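Local coordinates for protein CurD (Moorea producens 3L, PDB 5KP7) that probably acts as a 3-hydroxy-3-methylglutaryl-CoA synthase-like acyltransferase of the thiolase-like superfamily and binds 4'-phosphopantetheine, at residues A[62-67]-A[316-320]; A[71-77]-A[427-431]; A[170-174]-A[395-401]; A[207-211]-A[359-364]; A[269-273]-A[333-339]. The protein carries 3 engineered substitutions. All blocks are in the same frame, centred on the assembly; numbering follows the deposited sequence.

Contact 1 of 5, residues A[62-67]-A[316-320]. With PNS (4'-phosphopantetheine), chain E.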
# COMPACT_ATOMS: atom_id res chain seq x y z
N MET A 62 6.58 12.51 3.94
CA MET A 62 5.95 11.83 5.06
C MET A 62 6.44 10.40 5.25
O MET A 62 5.73 9.57 5.79
CB MET A 62 4.41 11.93 5.00
CG MET A 62 3.91 13.33 4.73
SD MET A 62 2.11 13.46 4.76
CE MET A 62 1.81 13.49 6.55
N MET A 63 7.67 10.12 4.83
CA MET A 63 8.26 8.80 4.96
C MET A 63 9.20 8.79 6.17
O MET A 63 9.89 9.79 6.41
CB MET A 63 9.00 8.43 3.68
CG MET A 63 8.10 8.48 2.44
SD MET A 63 8.97 8.68 0.85
CE MET A 63 9.82 7.14 0.88
N LYS A 64 9.18 7.71 6.95
CA LYS A 64 9.97 7.62 8.19
C LYS A 64 10.88 6.39 8.16
O LYS A 64 12.11 6.50 8.27
CB LYS A 64 9.07 7.61 9.45
CG LYS A 64 8.29 8.90 9.75
CD LYS A 64 7.42 8.82 11.02
CE LYS A 64 7.21 10.19 11.69
NZ LYS A 64 6.81 10.14 13.14
N GLU A 65 10.25 5.21 8.06
CA GLU A 65 10.98 3.94 8.08
C GLU A 65 10.40 3.00 7.06
O GLU A 65 9.22 3.09 6.73
CB GLU A 65 10.85 3.27 9.45
CG GLU A 65 11.42 4.07 10.61
CD GLU A 65 10.77 3.72 11.93
OE1 GLU A 65 9.88 2.85 11.93
OE2 GLU A 65 11.16 4.31 12.96
N LYS A 66 11.23 2.08 6.57
CA LYS A 66 10.71 0.96 5.80
C LYS A 66 11.12 -0.37 6.45
O LYS A 66 12.24 -0.54 6.93
CB LYS A 66 11.13 1.01 4.34
CG LYS A 66 12.62 0.87 4.06
CD LYS A 66 12.83 0.59 2.59
CE LYS A 66 14.30 0.49 2.22
NZ LYS A 66 14.41 -0.15 0.88
N ALA A 67 10.18 -1.31 6.45
CA ALA A 67 10.51 -2.68 6.86
C ALA A 67 11.36 -3.33 5.80
O ALA A 67 11.18 -3.06 4.62
CB ALA A 67 9.24 -3.48 7.08
N GLN A 316 3.81 4.77 7.72
CA GLN A 316 5.11 5.47 7.81
C GLN A 316 6.21 4.64 8.43
O GLN A 316 7.37 5.04 8.33
CB GLN A 316 5.01 6.74 8.67
CG GLN A 316 4.17 7.81 8.06
CD GLN A 316 4.16 9.05 8.96
OE1 GLN A 316 3.83 8.99 10.17
NE2 GLN A 316 4.56 10.16 8.41
N GLN A 317 5.84 3.58 9.16
CA GLN A 317 6.77 2.71 9.85
C GLN A 317 7.17 1.46 9.06
O GLN A 317 8.11 0.77 9.42
CB GLN A 317 6.17 2.29 11.19
CG GLN A 317 6.03 3.48 12.13
CD GLN A 317 5.42 3.06 13.45
OE1 GLN A 317 6.05 2.35 14.23
NE2 GLN A 317 4.19 3.48 13.69
N VAL A 318 6.44 1.17 7.99
CA VAL A 318 6.70 -0.02 7.18
C VAL A 318 7.03 0.29 5.73
O VAL A 318 7.73 -0.51 5.07
CB VAL A 318 5.47 -0.96 7.28
CG1 VAL A 318 5.65 -2.18 6.49
CG2 VAL A 318 5.26 -1.39 8.71
N GLY A 319 6.55 1.41 5.20
CA GLY A 319 6.74 1.75 3.78
C GLY A 319 5.62 1.19 2.94
O GLY A 319 4.58 0.75 3.46
N ASN A 320 5.78 1.19 1.62
CA ASN A 320 4.75 0.64 0.76
C ASN A 320 4.87 -0.90 0.84
O ASN A 320 5.92 -1.44 0.45
CB ASN A 320 5.02 1.10 -0.68
CG ASN A 320 4.00 0.62 -1.68
OD1 ASN A 320 3.02 -0.03 -1.35
ND2 ASN A 320 4.19 1.02 -2.92
O23 PNS E . 9.55 12.93 -4.79
P24 PNS E . 9.67 12.05 -6.01
O26 PNS E . 10.80 12.28 -6.99
O27 PNS E . 9.85 10.50 -5.55
C28 PNS E . 9.02 9.90 -4.57
C29 PNS E . 9.81 8.94 -3.68
C30 PNS E . 8.94 8.09 -2.76
C31 PNS E . 11.34 9.15 -3.58
C32 PNS E . 10.09 7.76 -4.74
O33 PNS E . 10.85 6.66 -4.17
C34 PNS E . 8.95 7.08 -5.47
O35 PNS E . 8.45 7.59 -6.46
N36 PNS E . 8.48 5.97 -4.90
C37 PNS E . 7.13 5.50 -5.15
C38 PNS E . 6.96 4.67 -6.40
C39 PNS E . 5.49 4.32 -6.39
O40 PNS E . 5.12 3.28 -5.86
N41 PNS E . 4.66 5.21 -6.95
C42 PNS E . 3.24 4.96 -6.98
C43 PNS E . 2.44 6.18 -7.38
S44 PNS E . 0.73 5.62 -7.44
O HOH W 1 8.77 1.71 14.04
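Q316 lays its side chain along the turn of 62-64, with K64 crossing it at a slant: K64 CD lies 3.7 Å from Q316 OE1, and the methylenes of the two chains touch further back. Q316 runs extended beyond CG (chi2 -178°), which brings its amide to the peptide of M62, where NE2 donates to M62 O at 2.9 Å. The acceptor lies close to the plane of the Q316 amide, whereas NE2 stands 44° out of the plane of the M62 carbonyl. M62 itself closes helix 56-60 with positive phi in a Schellman motif. The backbones add two bonds. E65 N donates to Q316 O and A67 N to V318 O, both at 2.9 Å; between them, K66 CA makes a CH...O contact with V318 O. A67 CB packs on V318 CG1. At the outer end a water donates to both E65 OE1 and Q317 OE1, 2.6 Å from the former. G319 leaves the helix with positive phi (90°). M63 and N320 belong to the 4'-phosphopantetheine pocket: M63 SD lies 3.7 Å from C30 of the ligand, and N320 ND2 is near its O40. K66 NZ is hydrogen-bonded to E189 O and Y391 OH. Strand 65-67 is bordered by strand 40-43, its partner in a small mixed sheet, and by the C-terminal end of helix 309-318, which helix 376-381 covers through L380.

Contact 2 of 5, residues A[71-77]-A[427-431]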
# COMPACT_ATOMS: atom_id res chain seq x y z
N PRO A 71 17.06 -12.45 4.47
CA PRO A 71 17.15 -13.56 3.48
C PRO A 71 16.42 -14.84 3.90
O PRO A 71 15.92 -15.58 3.05
CB PRO A 71 18.67 -13.75 3.29
CG PRO A 71 19.23 -12.42 3.63
CD PRO A 71 18.40 -11.88 4.78
N TYR A 72 16.25 -15.01 5.21
CA TYR A 72 15.53 -16.13 5.76
C TYR A 72 14.07 -15.78 6.04
O TYR A 72 13.44 -16.36 6.93
CB TYR A 72 16.27 -16.68 7.00
CG TYR A 72 16.68 -15.65 8.02
CD1 TYR A 72 15.74 -15.07 8.89
CD2 TYR A 72 18.00 -15.18 8.10
CE1 TYR A 72 16.13 -14.12 9.83
CE2 TYR A 72 18.37 -14.23 9.03
CZ TYR A 72 17.44 -13.71 9.88
OH TYR A 72 17.85 -12.78 10.81
N GLU A 73 13.52 -14.84 5.26
CA GLU A 73 12.09 -14.60 5.25
C GLU A 73 11.66 -14.47 3.80
O GLU A 73 12.47 -14.13 2.91
CB GLU A 73 11.76 -13.30 5.99
CG GLU A 73 12.19 -13.29 7.45
CD GLU A 73 11.77 -12.00 8.11
OE1 GLU A 73 12.46 -10.97 7.88
OE2 GLU A 73 10.71 -12.00 8.83
N ASP A 74 10.39 -14.77 3.57
CA ASP A 74 9.81 -14.63 2.25
C ASP A 74 8.32 -14.29 2.42
O ASP A 74 7.85 -14.12 3.55
CB ASP A 74 10.15 -15.87 1.40
CG ASP A 74 9.36 -17.10 1.76
OD1 ASP A 74 8.45 -16.99 2.61
OD2 ASP A 74 9.64 -18.17 1.17
N PRO A 75 7.56 -14.16 1.32
CA PRO A 75 6.17 -13.79 1.49
C PRO A 75 5.33 -14.83 2.23
O PRO A 75 4.37 -14.47 2.86
CB PRO A 75 5.68 -13.55 0.06
CG PRO A 75 6.91 -13.15 -0.66
CD PRO A 75 8.00 -14.01 -0.08
N VAL A 76 5.71 -16.10 2.17
CA VAL A 76 5.04 -17.15 2.94
C VAL A 76 5.26 -16.94 4.43
O VAL A 76 4.32 -16.97 5.21
CB VAL A 76 5.52 -18.57 2.51
CG1 VAL A 76 4.96 -19.65 3.43
CG2 VAL A 76 5.15 -18.85 1.05
N SER A 77 6.51 -16.79 4.85
CA SER A 77 6.80 -16.60 6.25
C SER A 77 6.17 -15.31 6.78
O SER A 77 5.61 -15.32 7.88
CB SER A 77 8.31 -16.71 6.54
OG SER A 77 9.05 -15.59 6.14
N ARG A 427 8.16 -17.17 15.81
CA ARG A 427 8.18 -16.63 14.44
C ARG A 427 8.48 -17.72 13.45
O ARG A 427 9.38 -18.55 13.70
CB ARG A 427 9.33 -15.64 14.31
CG ARG A 427 9.14 -14.35 15.06
CD ARG A 427 8.39 -13.32 14.24
NE ARG A 427 8.33 -12.11 15.01
CZ ARG A 427 9.19 -11.10 14.89
NH1 ARG A 427 10.13 -11.11 13.97
NH2 ARG A 427 9.06 -10.06 15.70
N LEU A 428 7.82 -17.70 12.29
CA LEU A 428 8.21 -18.56 11.21
C LEU A 428 9.30 -17.88 10.36
O LEU A 428 9.20 -16.68 10.03
CB LEU A 428 7.00 -18.95 10.35
CG LEU A 428 7.22 -20.17 9.47
CD1 LEU A 428 7.17 -21.44 10.31
CD2 LEU A 428 6.26 -20.23 8.31
N VAL A 429 10.30 -18.66 10.00
CA VAL A 429 11.36 -18.24 9.08
C VAL A 429 11.54 -19.28 7.97
O VAL A 429 11.14 -20.46 8.12
CB VAL A 429 12.71 -17.94 9.79
CG1 VAL A 429 12.55 -16.81 10.78
CG2 VAL A 429 13.27 -19.17 10.45
N LEU A 430 12.15 -18.83 6.88
CA LEU A 430 12.57 -19.71 5.78
C LEU A 430 13.91 -20.35 6.13
O LEU A 430 14.93 -19.66 6.24
CB LEU A 430 12.69 -18.93 4.44
CG LEU A 430 13.18 -19.70 3.21
CD1 LEU A 430 12.17 -20.76 2.76
CD2 LEU A 430 13.51 -18.72 2.11
N LYS A 431 13.90 -21.69 6.29
CA LYS A 431 15.09 -22.45 6.65
C LYS A 431 15.93 -22.81 5.44
O LYS A 431 17.18 -22.72 5.50
CB LYS A 431 14.69 -23.74 7.37
CG LYS A 431 15.84 -24.58 7.87
CD LYS A 431 15.28 -25.86 8.51
CE LYS A 431 16.18 -26.41 9.58
NZ LYS A 431 17.54 -26.81 9.17
O HOH W 2 9.18 -14.21 8.48
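L430 points its side chain at the loop 71-74, and its atoms meet that loop in order. CB lies 3.7 Å from Y72 O, close to the backbone bond in which L430 N donates to the same oxygen at 2.8 Å. With CG anti to the backbone N (chi1 178°), the branch reaches on to D74: CD1 and CD2 both lie 4.0 Å from D74 OD2, the two side chains crossing at about a right angle, and CD2 also approaches P71 O. The carboxylate oxygen has polar partners of its own, a salt bridge to R438 and a hydrogen bond with Y440 OH. V429 lies side by side with Y72, its CG1 4.1 Å from Y72 CD1, while its CB touches Y72 O; W419 meets the tyrosine ring edge-to-face. Further along, S77 CB sits 3.6 Å from L428 O. One water joins three groups here, donating to E73 OE2 and L428 O and accepting from S77 OG. E73 OE2 is also hydrogen-bonded to Y36 OH. S77 OG accepts from D74 N at 3.0 Å, and S77 N donates in return to D74 OD1, nearly along its C-O axis. These reciprocal bonds form a capping box at the start of helix 75-89, set against strand 428-434 of the small C-terminal antiparallel sheet.

Contact 3 of 5, residues A[170-174]-A[395-401]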
# COMPACT_ATOMS: atom_id res chain seq x y z
N SER A 170 10.01 -6.56 -0.82
CA SER A 170 10.75 -5.87 -1.90
C SER A 170 12.18 -6.37 -1.93
O SER A 170 13.05 -5.79 -1.30
CB SER A 170 10.72 -4.36 -1.62
OG SER A 170 9.37 -3.91 -1.64
N ARG A 171 12.41 -7.48 -2.62
CA ARG A 171 13.74 -8.11 -2.60
C ARG A 171 14.62 -7.62 -3.74
O ARG A 171 14.92 -8.35 -4.68
CB ARG A 171 13.67 -9.64 -2.52
CG ARG A 171 14.72 -10.11 -1.52
CD ARG A 171 15.04 -11.53 -1.53
NE ARG A 171 13.97 -12.44 -1.20
CZ ARG A 171 13.63 -12.86 0.02
NH1 ARG A 171 14.17 -12.34 1.14
NH2 ARG A 171 12.69 -13.80 0.10
N PHE A 172 15.05 -6.36 -3.60
CA PHE A 172 16.02 -5.75 -4.50
C PHE A 172 17.39 -6.42 -4.44
O PHE A 172 17.89 -6.69 -3.34
CB PHE A 172 16.21 -4.28 -4.15
CG PHE A 172 14.94 -3.49 -4.17
CD1 PHE A 172 14.05 -3.61 -5.24
CD2 PHE A 172 14.62 -2.64 -3.11
CE1 PHE A 172 12.86 -2.90 -5.26
CE2 PHE A 172 13.44 -1.91 -3.14
CZ PHE A 172 12.57 -2.04 -4.22
N LEU A 173 17.98 -6.67 -5.61
CA LEU A 173 19.26 -7.38 -5.74
C LEU A 173 20.31 -6.44 -6.37
O LEU A 173 19.98 -5.67 -7.27
CB LEU A 173 19.08 -8.64 -6.60
CG LEU A 173 17.97 -9.61 -6.16
CD1 LEU A 173 17.99 -10.88 -7.01
CD2 LEU A 173 18.11 -9.97 -4.68
N VAL A 174 21.55 -6.51 -5.90
CA VAL A 174 22.63 -5.60 -6.39
C VAL A 174 23.75 -6.35 -7.09
O VAL A 174 23.80 -7.57 -7.07
CB VAL A 174 23.22 -4.75 -5.24
CG1 VAL A 174 22.18 -3.76 -4.72
CG2 VAL A 174 23.78 -5.63 -4.11
N LEU A 395 21.11 -6.33 1.24
CA LEU A 395 20.85 -6.33 -0.20
C LEU A 395 21.77 -7.28 -0.95
O LEU A 395 21.31 -8.04 -1.80
CB LEU A 395 21.03 -4.93 -0.82
CG LEU A 395 20.17 -3.79 -0.30
CD1 LEU A 395 20.32 -2.56 -1.19
CD2 LEU A 395 18.72 -4.19 -0.16
N TYR A 396 23.06 -7.21 -0.66
CA TYR A 396 24.05 -8.09 -1.28
C TYR A 396 23.73 -9.58 -1.04
O TYR A 396 23.77 -10.39 -1.95
CB TYR A 396 25.43 -7.72 -0.74
CG TYR A 396 26.55 -8.60 -1.22
CD1 TYR A 396 27.22 -8.33 -2.41
CD2 TYR A 396 26.96 -9.68 -0.46
CE1 TYR A 396 28.28 -9.14 -2.83
CE2 TYR A 396 27.99 -10.50 -0.89
CZ TYR A 396 28.64 -10.23 -2.06
OH TYR A 396 29.66 -11.06 -2.42
N HIS A 397 23.35 -9.91 0.18
CA HIS A 397 23.10 -11.30 0.56
C HIS A 397 21.79 -11.86 0.02
O HIS A 397 21.62 -13.08 -0.08
CB HIS A 397 23.20 -11.44 2.08
CG HIS A 397 24.61 -11.35 2.55
ND1 HIS A 397 25.59 -12.18 2.05
CD2 HIS A 397 25.23 -10.52 3.42
CE1 HIS A 397 26.75 -11.87 2.60
NE2 HIS A 397 26.56 -10.89 3.45
N SER A 398 20.88 -10.97 -0.40
CA SER A 398 19.55 -11.35 -0.92
C SER A 398 19.52 -12.16 -2.21
O SER A 398 18.55 -12.90 -2.44
CB SER A 398 18.66 -10.10 -1.07
OG SER A 398 18.41 -9.47 0.18
N SER A 399 20.56 -12.06 -3.04
CA SER A 399 20.66 -12.88 -4.28
C SER A 399 20.58 -14.39 -4.08
O SER A 399 20.16 -15.11 -4.97
CB SER A 399 21.93 -12.56 -5.06
OG SER A 399 21.84 -11.24 -5.50
N ALA A 400 20.99 -14.86 -2.91
CA ALA A 400 20.94 -16.28 -2.63
C ALA A 400 19.54 -16.89 -2.58
O ALA A 400 19.42 -18.11 -2.69
CB ALA A 400 21.67 -16.58 -1.33
N VAL A 401 18.51 -16.05 -2.40
CA VAL A 401 17.13 -16.49 -2.37
C VAL A 401 16.33 -15.80 -3.48
O VAL A 401 15.13 -15.61 -3.34
CB VAL A 401 16.45 -16.27 -0.99
CG1 VAL A 401 17.11 -17.15 0.05
CG2 VAL A 401 16.52 -14.83 -0.52
O HOH W 3 16.39 -10.51 1.86
O HOH W 4 13.39 -13.33 -3.68
O HOH W 5 16.75 -7.29 -0.79
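S398 OG is gripped by two waters that link it to the loop 170-174: one donates to it at 2.8 Å and accepts from R171 NH1, the other donates to it and to F172 O. The same hydroxyl also bonds to L394 O in the preceding helical turn. R171 is the centre of an inverse gamma turn, and its loop, which follows strand 161-168, packs on the C-terminal end of helix 388-397 and the 3-10 turn beyond. No direct hydrogen bond crosses between the segments. A third water accepts from R171 NE at 2.7 Å and donates to V401 O. This water and the one at NH1 both lie in the guanidinium plane, at its edge, and E73 O takes a bond from NH2. L173 puts CD2 on the backbone of S398 and S399, 3.6 Å from S399 N, with its CB near S399 OG. V174 rests CG2 on Y396 CA at 3.8 Å, and its side chain crosses that of L395 at about a right angle, with CG1 near L395 CD1. F172 turns away from the helix to stack on W185. The bend of the arginine at chi3 (-63°) presents one face of its guanidinium to V401, whose CG2 sits over the centre, 3.5 Å from R171 CZ.

Contact 4 of 5, residues A[207-211]-A[359-364]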
# COMPACT_ATOMS: atom_id res chain seq x y z
N ILE A 207 -14.49 -6.79 13.75
CA ILE A 207 -13.61 -5.63 13.53
C ILE A 207 -14.18 -4.61 12.54
O ILE A 207 -14.21 -3.41 12.84
CB ILE A 207 -12.21 -6.05 13.06
CG1 ILE A 207 -11.55 -7.03 14.04
CG2 ILE A 207 -11.30 -4.84 12.80
CD1 ILE A 207 -11.38 -6.51 15.44
N PHE A 208 -14.62 -5.07 11.36
CA PHE A 208 -15.02 -4.17 10.28
C PHE A 208 -16.24 -4.71 9.60
O PHE A 208 -16.16 -5.72 8.89
CB PHE A 208 -13.86 -3.99 9.28
CG PHE A 208 -14.03 -2.87 8.26
CD1 PHE A 208 -14.17 -1.54 8.65
CD2 PHE A 208 -13.96 -3.14 6.88
CE1 PHE A 208 -14.24 -0.51 7.71
CE2 PHE A 208 -14.04 -2.11 5.94
CZ PHE A 208 -14.17 -0.79 6.36
N GLN A 209 -17.37 -4.03 9.80
CA GLN A 209 -18.65 -4.42 9.24
C GLN A 209 -18.79 -3.77 7.85
O GLN A 209 -18.91 -2.56 7.77
CB GLN A 209 -19.76 -3.98 10.23
CG GLN A 209 -19.67 -4.63 11.63
CD GLN A 209 -18.98 -3.81 12.75
OE1 GLN A 209 -19.14 -2.58 12.85
NE2 GLN A 209 -18.26 -4.53 13.66
N ILE A 210 -18.77 -4.57 6.79
CA ILE A 210 -18.84 -4.08 5.42
C ILE A 210 -20.20 -3.48 5.06
O ILE A 210 -21.24 -4.01 5.44
CB ILE A 210 -18.45 -5.23 4.41
CG1 ILE A 210 -16.94 -5.49 4.46
CG2 ILE A 210 -18.90 -4.95 2.99
CD1 ILE A 210 -16.06 -4.45 3.78
N ASP A 211 -20.17 -2.32 4.38
CA ASP A 211 -21.35 -1.74 3.74
C ASP A 211 -21.63 -2.50 2.45
O ASP A 211 -20.98 -2.26 1.43
CB ASP A 211 -21.15 -0.24 3.45
CG ASP A 211 -21.05 0.61 4.73
OD1 ASP A 211 -21.80 0.38 5.72
OD2 ASP A 211 -20.24 1.59 4.73
N TYR A 359 -14.69 1.57 -1.36
CA TYR A 359 -15.68 0.81 -0.61
C TYR A 359 -15.69 1.27 0.84
O TYR A 359 -14.94 2.18 1.16
CB TYR A 359 -15.41 -0.69 -0.72
CG TYR A 359 -14.04 -1.20 -0.29
CD1 TYR A 359 -12.91 -1.00 -1.07
CD2 TYR A 359 -13.91 -2.02 0.81
CE1 TYR A 359 -11.67 -1.54 -0.72
CE2 TYR A 359 -12.67 -2.58 1.17
CZ TYR A 359 -11.57 -2.36 0.38
OH TYR A 359 -10.35 -2.95 0.72
N SER A 360 -16.55 0.71 1.68
CA SER A 360 -16.68 1.29 3.05
C SER A 360 -17.21 0.31 4.06
O SER A 360 -17.75 -0.74 3.70
CB SER A 360 -17.58 2.54 3.00
OG SER A 360 -18.90 2.23 2.57
N GLY A 361 -17.00 0.62 5.33
CA GLY A 361 -17.58 -0.16 6.41
C GLY A 361 -17.52 0.59 7.72
O GLY A 361 -17.06 1.73 7.76
N VAL A 362 -17.94 -0.09 8.78
CA VAL A 362 -18.09 0.50 10.11
C VAL A 362 -17.30 -0.26 11.16
O VAL A 362 -17.24 -1.50 11.14
CB VAL A 362 -19.58 0.54 10.49
CG1 VAL A 362 -19.80 0.98 11.95
CG2 VAL A 362 -20.34 1.44 9.53
N VAL A 363 -16.70 0.50 12.07
CA VAL A 363 -16.00 -0.01 13.24
C VAL A 363 -16.70 0.53 14.50
O VAL A 363 -16.98 1.73 14.59
CB VAL A 363 -14.55 0.49 13.23
CG1 VAL A 363 -13.80 0.02 14.46
CG2 VAL A 363 -13.85 0.03 11.97
N THR A 364 -16.97 -0.37 15.44
CA THR A 364 -17.62 -0.00 16.70
C THR A 364 -16.56 0.19 17.79
O THR A 364 -15.43 -0.26 17.65
CB THR A 364 -18.59 -1.11 17.19
OG1 THR A 364 -17.85 -2.30 17.45
CG2 THR A 364 -19.62 -1.43 16.13
O HOH W 6 -16.12 -3.03 14.80
O HOH W 7 -18.35 -1.56 0.80
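Strands 208-211 and 359-363 run antiparallel, their axes 4.4 Å apart at the closest and 141° between their directions. Q209 and V362 form the hydrogen-bonded pair: Q209 N donates to V362 O at 2.9 Å, and V362 N returns a bond to Q209 O. I210 and G361 make the next, non-hydrogen-bonded pair, after which D211 N donates to S360 O. F208 has CG anti to its own nitrogen (chi1 -168°), which brings the ring up to G361, where F208 CZ comes within 3.3 Å of G361 N. V363 CG2 meets the edge of the same ring, 3.7 Å from F208 CD1. On the face shared by Q209 and V362, the glutamine, in the one of its two conformers described, bends at chi2 (97°) toward T364 CG2; the placing of its amide is therefore doubtful. In that conformer NE2 is hydrogen-bonded to P205 O and to a water that also accepts from T364 N and donates to I207 O. S360 OG donates to D211 OD2 at 2.6 Å, using the anti lone pair of that oxygen. The same carboxylate oxygen forms a salt bridge with R344, and Y255 bonds to the serine hydroxyl. I207 and F208 both face I30 across a classic beta bulge, within the large mixed sheet of this thiolase-like fold.

Contact 5 of 5, residues A[269-273]-A[333-339]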
# COMPACT_ATOMS: atom_id res chain seq x y z
N ASP A 269 -16.18 9.16 8.50
CA ASP A 269 -15.41 9.66 9.66
C ASP A 269 -13.92 9.61 9.46
O ASP A 269 -13.20 10.50 9.96
CB ASP A 269 -15.80 8.87 10.89
CG ASP A 269 -17.26 9.02 11.20
OD1 ASP A 269 -17.66 10.15 11.54
OD2 ASP A 269 -18.02 8.05 11.04
N TYR A 270 -13.45 8.59 8.75
CA TYR A 270 -12.04 8.44 8.38
C TYR A 270 -11.94 7.96 6.94
O TYR A 270 -12.92 7.40 6.41
CB TYR A 270 -11.34 7.43 9.30
CG TYR A 270 -11.35 7.90 10.73
CD1 TYR A 270 -10.46 8.87 11.17
CD2 TYR A 270 -12.29 7.43 11.61
CE1 TYR A 270 -10.50 9.34 12.46
CE2 TYR A 270 -12.34 7.89 12.93
CZ TYR A 270 -11.45 8.85 13.35
OH TYR A 270 -11.51 9.36 14.65
N LEU A 271 -10.79 8.19 6.34
CA LEU A 271 -10.46 7.69 5.00
C LEU A 271 -9.12 6.99 5.04
O LEU A 271 -8.14 7.54 5.56
CB LEU A 271 -10.40 8.86 4.01
CG LEU A 271 -11.71 9.60 3.80
CD1 LEU A 271 -11.42 10.93 3.12
CD2 LEU A 271 -12.72 8.79 3.01
N SER A 272 -9.08 5.75 4.52
CA SER A 272 -7.86 4.96 4.38
C SER A 272 -7.58 4.74 2.91
O SER A 272 -8.53 4.54 2.12
CB SER A 272 -7.98 3.62 5.10
OG SER A 272 -7.55 3.77 6.47
N PHE A 273 -6.31 4.80 2.54
CA PHE A 273 -5.91 4.76 1.13
C PHE A 273 -4.76 3.77 0.95
O PHE A 273 -3.94 3.60 1.87
CB PHE A 273 -5.35 6.12 0.71
CG PHE A 273 -6.34 7.28 0.70
CD1 PHE A 273 -6.68 7.93 1.87
CD2 PHE A 273 -6.81 7.80 -0.50
CE1 PHE A 273 -7.52 9.05 1.84
CE2 PHE A 273 -7.65 8.92 -0.54
CZ PHE A 273 -8.02 9.52 0.65
N THR A 333 -5.83 3.39 11.13
CA THR A 333 -6.99 4.24 11.39
C THR A 333 -7.72 3.82 12.69
O THR A 333 -8.05 4.64 13.53
CB THR A 333 -7.94 4.20 10.21
OG1 THR A 333 -7.35 4.86 9.07
CG2 THR A 333 -9.25 4.89 10.53
N ILE A 334 -7.95 2.51 12.82
CA ILE A 334 -8.67 1.98 13.99
C ILE A 334 -7.91 2.25 15.28
O ILE A 334 -8.48 2.76 16.26
CB ILE A 334 -8.97 0.48 13.83
CG1 ILE A 334 -9.93 0.28 12.66
CG2 ILE A 334 -9.58 -0.10 15.13
CD1 ILE A 334 -10.08 -1.13 12.20
N ASP A 335 -6.61 1.94 15.30
CA ASP A 335 -5.81 2.16 16.50
C ASP A 335 -5.59 3.63 16.87
O ASP A 335 -5.56 3.99 18.06
CB ASP A 335 -4.45 1.49 16.36
CG ASP A 335 -4.49 0.01 16.62
OD1 ASP A 335 -5.58 -0.55 16.94
OD2 ASP A 335 -3.42 -0.60 16.45
N ASN A 336 -5.44 4.48 15.85
CA ASN A 336 -5.03 5.86 16.08
C ASN A 336 -6.14 6.90 16.02
O ASN A 336 -5.94 8.03 16.49
CB ASN A 336 -3.90 6.20 15.10
CG ASN A 336 -2.67 5.38 15.39
OD1 ASN A 336 -2.02 5.56 16.42
ND2 ASN A 336 -2.36 4.45 14.52
N GLY A 337 -7.31 6.53 15.53
CA GLY A 337 -8.48 7.39 15.50
C GLY A 337 -9.37 7.20 16.72
O GLY A 337 -9.02 6.47 17.64
N ASP A 338 -10.52 7.87 16.73
CA ASP A 338 -11.44 7.86 17.88
C ASP A 338 -12.66 7.03 17.53
O ASP A 338 -13.36 7.35 16.53
CB ASP A 338 -11.88 9.28 18.21
CG ASP A 338 -12.69 9.35 19.47
OD1 ASP A 338 -13.83 8.85 19.47
OD2 ASP A 338 -12.20 9.92 20.46
N PHE A 339 -12.91 5.98 18.31
CA PHE A 339 -14.05 5.08 18.10
C PHE A 339 -14.89 5.02 19.36
O PHE A 339 -15.45 3.99 19.71
CB PHE A 339 -13.57 3.70 17.58
CG PHE A 339 -12.91 3.82 16.27
CD1 PHE A 339 -11.59 4.23 16.20
CD2 PHE A 339 -13.63 3.65 15.09
CE1 PHE A 339 -10.99 4.46 14.98
CE2 PHE A 339 -13.02 3.85 13.85
CZ PHE A 339 -11.69 4.27 13.82
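Strand 270-273 passes the C-terminal end of helix 325-336, the nearest CA atoms, those of S272 and T333, standing 7.1 Å apart. Y270 carries most of the contact. Its CB and CG rest on T333 CG2, with 3.5 Å from Y270 CB to that methyl. Further out the ring runs past G337, where the chain leaves the helix. At its tip Y270 OH accepts a nearly straight bond from D338 N, at 2.7 Å and 169°. The D338 carboxylate turns elsewhere, to S340 and R343. F339 crosses the tyrosine at a slant, the two ring planes 30° apart but slid so far that the rings barely overlap, with F339 CZ 3.8 Å from Y270 CE2. T333 holds OG1 beside its backbone nitrogen (chi1 -69°), where it faces S272. The two hydroxyl oxygens, S272 OG and T333 OG1, are 2.8 Å apart, and S329 supplies each with a further partner: its OG for S272 and its carbonyl for T333. Strand 270-273 is an outermost strand of the large mixed sheet within this chain, paired with strand 343-351, and the arrangement is the helix-on-sheet packing of the layered thiolase-like fold.

Contact 1 alone holds residues of the 4'-phosphopantetheine pocket, M63 and N320. Contact 3 lies next nearest: about 9 Å separates the F172 side chain from the bound ligand, and about 7 Å the side chains of F172 and S191, a pocket residue. Contacts 2 and 3, with centres 14 Å apart, are joined through R171: its NH2 lies 2.8 Å from E73 O, and P71 packs on V401. Contacts 4 and 5, with centres 11 Å apart, share the large sheet and a hydrophobic layer in which V363 touches F339 and I334, and I207 touches I334. These two pairs lie on opposite sides of the chain's centre, with contacts 3 and 4 about 39 Å apart between centres.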